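Local coordinates for protein hemolysin BL lytic component L1 (Bacillus cereus, PDB 7NMQ) that is the lytic component L1 of the hemolysin BL enterotoxin, an alpha-helical toxin that probably lyses host cells by forming pores, at residues N54-N65 with L142-V153. Residues are numbered along the deposited sequence; the frame is centred on the assembly and turned at random.
Sequences NIHLNQELSRIN and LYQNSTDFKNNV
ND2 of Asn58 donates to OD1 of Asn152 at 2.9 Å, with an N-H...O angle of 151°, in the carbonyl plane and on a lone pair. A water lies 2.9 Å from this OD1 and 3.2 Å from OD1 of Asn58, and may donate to either. The amide planes are only 19° apart, so the pair lies nearly flat. Asn58 has CG beside its backbone N, which sends the amide across to the other helix. There it fits as a knob among Asn145, Asp148, Phe149 and Asn152. Its CB meets CD1 of Phe149 at 3.7 Å, at the ring edge. Apolar packing continues beside this pair. CG1 of Ile55 lies 3.6 Å from CB of Asn152, and CG2 of Ile55 approaches CE1 of Phe149. One turn along, Asn145 is the reciprocal knob, among Asn58, Leu61, Ser62 and Asn65. OG of Ser62 donates back to O of Asn58 at 2.9 Å, from the opposite face to its own backbone N. At the far end, CB of Asn65 rests on CD2 of Leu142 at 3.8 Å. Segments 54-65 and 142-153 run roughly antiparallel, at 154°, with axes 9.5 Å apart at closest approach. They belong to the long helices 45-103 and 107-154 of a ClyA-like helical bundle. Helix 275-325 packs alongside, with Leu290 touching both Ser62 and Phe149, and Tyr294 and Val297 touching Leu142.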
loop_
_atom_site.group_PDB
_atom_site.type_symbol
_atom_site.label_atom_id
_atom_site.label_comp_id
_atom_site.label_asym_id
_atom_site.label_seq_id
_atom_site.Cartn_x
_atom_site.Cartn_y
_atom_site.Cartn_z
ATOM N N ASN A 54 -15.866 -20.707 15.722
ATOM C CA ASN A 54 -14.677 -20.647 14.855
ATOM C C ASN A 54 -14.589 -19.298 14.156
ATOM O O ASN A 54 -13.486 -18.773 14.035
ATOM C CB ASN A 54 -14.691 -21.794 13.869
ATOM C CG ASN A 54 -14.373 -23.065 14.608
ATOM O OD1 ASN A 54 -13.623 -23.065 15.574
ATOM N ND2 ASN A 54 -14.816 -24.161 14.089
ATOM N N ILE A 55 -15.714 -18.768 13.699
ATOM C CA ILE A 55 -15.737 -17.422 13.069
ATOM C C ILE A 55 -15.220 -16.400 14.058
ATOM O O ILE A 55 -14.438 -15.521 13.694
ATOM C CB ILE A 55 -17.137 -17.107 12.561
ATOM C CG1 ILE A 55 -17.362 -17.961 11.313
ATOM C CG2 ILE A 55 -17.285 -15.615 12.328
ATOM C CD1 ILE A 55 -18.751 -18.016 10.815
ATOM N N HIS A 56 -15.662 -16.441 15.303
ATOM C CA HIS A 56 -15.183 -15.456 16.282
ATOM C C HIS A 56 -13.681 -15.580 16.478
ATOM O O HIS A 56 -13.006 -14.540 16.571
ATOM C CB HIS A 56 -15.882 -15.651 17.615
ATOM C CG HIS A 56 -17.291 -15.176 17.568
ATOM N ND1 HIS A 56 -18.212 -15.605 18.486
ATOM C CD2 HIS A 56 -17.918 -14.288 16.758
ATOM C CE1 HIS A 56 -19.379 -15.010 18.213
ATOM N NE2 HIS A 56 -19.237 -14.196 17.163
ATOM N N LEU A 57 -13.129 -16.792 16.501
ATOM C CA LEU A 57 -11.663 -16.956 16.589
ATOM C C LEU A 57 -11.022 -16.371 15.318
ATOM O O LEU A 57 -9.966 -15.727 15.424
ATOM C CB LEU A 57 -11.300 -18.436 16.708
ATOM C CG LEU A 57 -11.773 -19.095 17.988
ATOM C CD1 LEU A 57 -11.375 -20.572 18.006
ATOM C CD2 LEU A 57 -11.288 -18.397 19.213
ATOM N N ASN A 58 -11.611 -16.587 14.170
ATOM C CA ASN A 58 -11.067 -16.034 12.910
ATOM C C ASN A 58 -11.093 -14.515 12.977
ATOM O O ASN A 58 -10.135 -13.859 12.502
ATOM C CB ASN A 58 -11.856 -16.441 11.693
ATOM C CG ASN A 58 -11.873 -17.935 11.432
ATOM O OD1 ASN A 58 -10.984 -18.722 11.823
ATOM N ND2 ASN A 58 -12.866 -18.318 10.699
ATOM N N GLN A 59 -12.126 -13.913 13.550
ATOM C CA GLN A 59 -12.258 -12.440 13.570
ATOM C C GLN A 59 -11.207 -11.896 14.526
ATOM O O GLN A 59 -10.617 -10.845 14.248
ATOM C CB GLN A 59 -13.675 -11.985 13.955
ATOM C CG GLN A 59 -14.700 -12.356 12.916
ATOM C CD GLN A 59 -16.080 -11.834 13.221
ATOM O OE1 GLN A 59 -16.804 -12.376 14.052
ATOM N NE2 GLN A 59 -16.415 -10.750 12.590
ATOM N N GLU A 60 -10.982 -12.549 15.659
ATOM C CA GLU A 60 -9.932 -12.086 16.600
ATOM C C GLU A 60 -8.573 -12.151 15.893
ATOM O O GLU A 60 -7.767 -11.221 16.050
ATOM C CB GLU A 60 -9.975 -12.930 17.874
ATOM C CG GLU A 60 -11.215 -12.648 18.713
ATOM C CD GLU A 60 -11.777 -13.826 19.467
ATOM O OE1 GLU A 60 -11.031 -14.775 19.795
ATOM O OE2 GLU A 60 -12.980 -13.771 19.696
ATOM N N LEU A 61 -8.307 -13.188 15.106
ATOM C CA LEU A 61 -7.004 -13.243 14.409
ATOM C C LEU A 61 -6.959 -12.195 13.289
ATOM O O LEU A 61 -5.888 -11.628 13.058
ATOM C CB LEU A 61 -6.792 -14.641 13.850
ATOM C CG LEU A 61 -5.414 -14.880 13.248
ATOM C CD1 LEU A 61 -4.312 -14.637 14.262
ATOM C CD2 LEU A 61 -5.369 -16.308 12.757
ATOM N N SER A 62 -8.079 -11.873 12.656
ATOM C CA SER A 62 -8.092 -10.828 11.615
ATOM C C SER A 62 -7.599 -9.537 12.281
ATOM O O SER A 62 -6.892 -8.738 11.630
ATOM C CB SER A 62 -9.449 -10.606 11.016
ATOM O OG SER A 62 -9.983 -11.784 10.439
ATOM N N ARG A 63 -8.074 -9.265 13.515
ATOM C CA ARG A 63 -7.729 -7.977 14.149
ATOM C C ARG A 63 -6.261 -7.985 14.575
ATOM O O ARG A 63 -5.563 -6.933 14.453
ATOM C CB ARG A 63 -8.683 -7.617 15.283
ATOM C CG ARG A 63 -10.130 -7.446 14.820
ATOM C CD ARG A 63 -11.055 -6.845 15.853
ATOM N NE ARG A 63 -11.355 -7.766 16.905
ATOM C CZ ARG A 63 -12.351 -8.675 16.920
ATOM N NH1 ARG A 63 -13.287 -8.755 15.992
ATOM N NH2 ARG A 63 -12.443 -9.435 17.979
ATOM N N ILE A 64 -5.753 -9.128 14.995
ATOM C CA ILE A 64 -4.291 -9.285 15.272
ATOM C C ILE A 64 -3.523 -9.013 13.981
ATOM O O ILE A 64 -2.509 -8.290 14.035
ATOM C CB ILE A 64 -4.009 -10.680 15.822
ATOM C CG1 ILE A 64 -4.499 -10.735 17.271
ATOM C CG2 ILE A 64 -2.563 -11.106 15.693
ATOM C CD1 ILE A 64 -4.476 -12.080 17.826
ATOM N N ASN A 65 -3.944 -9.586 12.866
ATOM C CA ASN A 65 -3.191 -9.379 11.600
ATOM C C ASN A 65 -3.240 -7.906 11.213
ATOM O O ASN A 65 -2.249 -7.364 10.649
ATOM C CB ASN A 65 -3.743 -10.258 10.486
ATOM C CG ASN A 65 -3.389 -11.709 10.638
ATOM O OD1 ASN A 65 -2.495 -12.065 11.390
ATOM N ND2 ASN A 65 -4.148 -12.532 9.946
ATOM N N LEU A 142 -2.073 -13.945 6.308
ATOM C CA LEU A 142 -3.311 -13.326 5.790
ATOM C C LEU A 142 -4.075 -14.347 4.972
ATOM O O LEU A 142 -5.317 -14.400 5.046
ATOM C CB LEU A 142 -2.980 -12.096 4.955
ATOM C CG LEU A 142 -2.423 -10.912 5.725
ATOM C CD1 LEU A 142 -1.919 -9.856 4.768
ATOM C CD2 LEU A 142 -3.445 -10.278 6.667
ATOM N N TYR A 143 -3.379 -15.122 4.145
ATOM C CA TYR A 143 -4.041 -16.155 3.324
ATOM C C TYR A 143 -4.670 -17.223 4.205
ATOM O O TYR A 143 -5.802 -17.646 3.894
ATOM C CB TYR A 143 -3.026 -16.755 2.355
ATOM C CG TYR A 143 -3.566 -17.790 1.399
ATOM C CD1 TYR A 143 -4.644 -17.511 0.577
ATOM C CD2 TYR A 143 -2.974 -19.038 1.285
ATOM C CE1 TYR A 143 -5.118 -18.447 -0.326
ATOM C CE2 TYR A 143 -3.410 -19.965 0.351
ATOM C CZ TYR A 143 -4.471 -19.666 -0.482
ATOM O OH TYR A 143 -4.898 -20.566 -1.441
ATOM N N GLN A 144 -3.997 -17.637 5.269
ATOM C CA GLN A 144 -4.551 -18.675 6.178
ATOM C C GLN A 144 -5.812 -18.132 6.844
ATOM O O GLN A 144 -6.836 -18.826 6.857
ATOM C CB GLN A 144 -3.521 -19.033 7.231
ATOM C CG GLN A 144 -2.450 -19.936 6.662
ATOM C CD GLN A 144 -3.064 -21.212 6.135
ATOM O OE1 GLN A 144 -3.885 -21.845 6.791
ATOM N NE2 GLN A 144 -2.691 -21.595 4.924
ATOM N N ASN A 145 -5.769 -16.895 7.309
ATOM C CA ASN A 145 -6.942 -16.332 8.021
ATOM C C ASN A 145 -8.087 -16.158 7.021
ATOM O O ASN A 145 -9.252 -16.486 7.314
ATOM C CB ASN A 145 -6.577 -15.004 8.679
ATOM C CG ASN A 145 -7.700 -14.447 9.529
ATOM O OD1 ASN A 145 -8.313 -15.126 10.351
ATOM N ND2 ASN A 145 -8.020 -13.216 9.299
ATOM N N SER A 146 -7.796 -15.699 5.800
ATOM C CA SER A 146 -8.808 -15.505 4.742
ATOM C C SER A 146 -9.471 -16.843 4.433
ATOM O O SER A 146 -10.696 -16.899 4.329
ATOM C CB SER A 146 -8.234 -14.853 3.497
ATOM O OG SER A 146 -9.233 -14.714 2.522
ATOM N N THR A 147 -8.704 -17.892 4.168
ATOM C CA THR A 147 -9.291 -19.160 3.718
ATOM C C THR A 147 -10.071 -19.806 4.883
ATOM O O THR A 147 -11.111 -20.386 4.638
ATOM C CB THR A 147 -8.279 -20.120 3.127
ATOM O OG1 THR A 147 -7.233 -20.331 4.052
ATOM C CG2 THR A 147 -7.650 -19.514 1.898
ATOM N N ASP A 148 -9.555 -19.728 6.103
ATOM C CA ASP A 148 -10.252 -20.265 7.302
ATOM C C ASP A 148 -11.615 -19.584 7.429
ATOM O O ASP A 148 -12.656 -20.265 7.594
ATOM C CB ASP A 148 -9.514 -19.914 8.587
ATOM C CG ASP A 148 -8.253 -20.702 8.858
ATOM O OD1 ASP A 148 -8.118 -21.786 8.276
ATOM O OD2 ASP A 148 -7.484 -20.268 9.739
ATOM N N PHE A 149 -11.619 -18.267 7.329
ATOM C CA PHE A 149 -12.843 -17.463 7.447
ATOM C C PHE A 149 -13.796 -17.794 6.313
ATOM O O PHE A 149 -14.992 -18.098 6.565
ATOM C CB PHE A 149 -12.471 -15.997 7.512
ATOM C CG PHE A 149 -13.631 -15.086 7.790
ATOM C CD1 PHE A 149 -14.061 -14.903 9.080
ATOM C CD2 PHE A 149 -14.310 -14.470 6.767
ATOM C CE1 PHE A 149 -15.118 -14.044 9.350
ATOM C CE2 PHE A 149 -15.368 -13.636 7.033
ATOM C CZ PHE A 149 -15.733 -13.389 8.327
ATOM N N LYS A 150 -13.321 -17.803 5.063
ATOM C CA LYS A 150 -14.174 -18.109 3.910
ATOM C C LYS A 150 -14.798 -19.478 4.130
ATOM O O LYS A 150 -15.984 -19.645 3.853
ATOM C CB LYS A 150 -13.352 -18.118 2.617
ATOM C CG LYS A 150 -14.107 -18.560 1.379
ATOM C CD LYS A 150 -13.329 -18.284 0.076
ATOM C CE LYS A 150 -13.860 -19.089 -1.084
ATOM N NZ LYS A 150 -15.237 -18.649 -1.430
ATOM N N ASN A 151 -14.037 -20.475 4.555
ATOM C CA ASN A 151 -14.589 -21.841 4.744
ATOM C C ASN A 151 -15.652 -21.833 5.855
ATOM O O ASN A 151 -16.687 -22.495 5.681
ATOM C CB ASN A 151 -13.460 -22.828 4.991
ATOM C CG ASN A 151 -13.997 -24.230 5.111
ATOM O OD1 ASN A 151 -14.604 -24.717 4.185
ATOM N ND2 ASN A 151 -13.885 -24.800 6.294
ATOM N N ASN A 152 -15.466 -21.094 6.923
ATOM C CA ASN A 152 -16.438 -21.115 8.038
ATOM C C ASN A 152 -17.667 -20.342 7.597
ATOM O O ASN A 152 -18.796 -20.727 7.997
ATOM C CB ASN A 152 -15.838 -20.541 9.303
ATOM C CG ASN A 152 -14.851 -21.447 9.991
ATOM O OD1 ASN A 152 -13.813 -21.009 10.508
ATOM N ND2 ASN A 152 -15.185 -22.704 10.066
ATOM N N VAL A 153 -17.516 -19.324 6.750
ATOM C CA VAL A 153 -18.658 -18.495 6.292
ATOM C C VAL A 153 -19.428 -19.173 5.176
ATOM O O VAL A 153 -20.696 -19.068 5.182
ATOM C CB VAL A 153 -18.193 -17.089 5.891
ATOM C CG1 VAL A 153 -19.279 -16.322 5.148
ATOM C CG2 VAL A 153 -17.711 -16.379 7.146
HETATM O O HOH W 1 -11.278 -21.947 11.679
#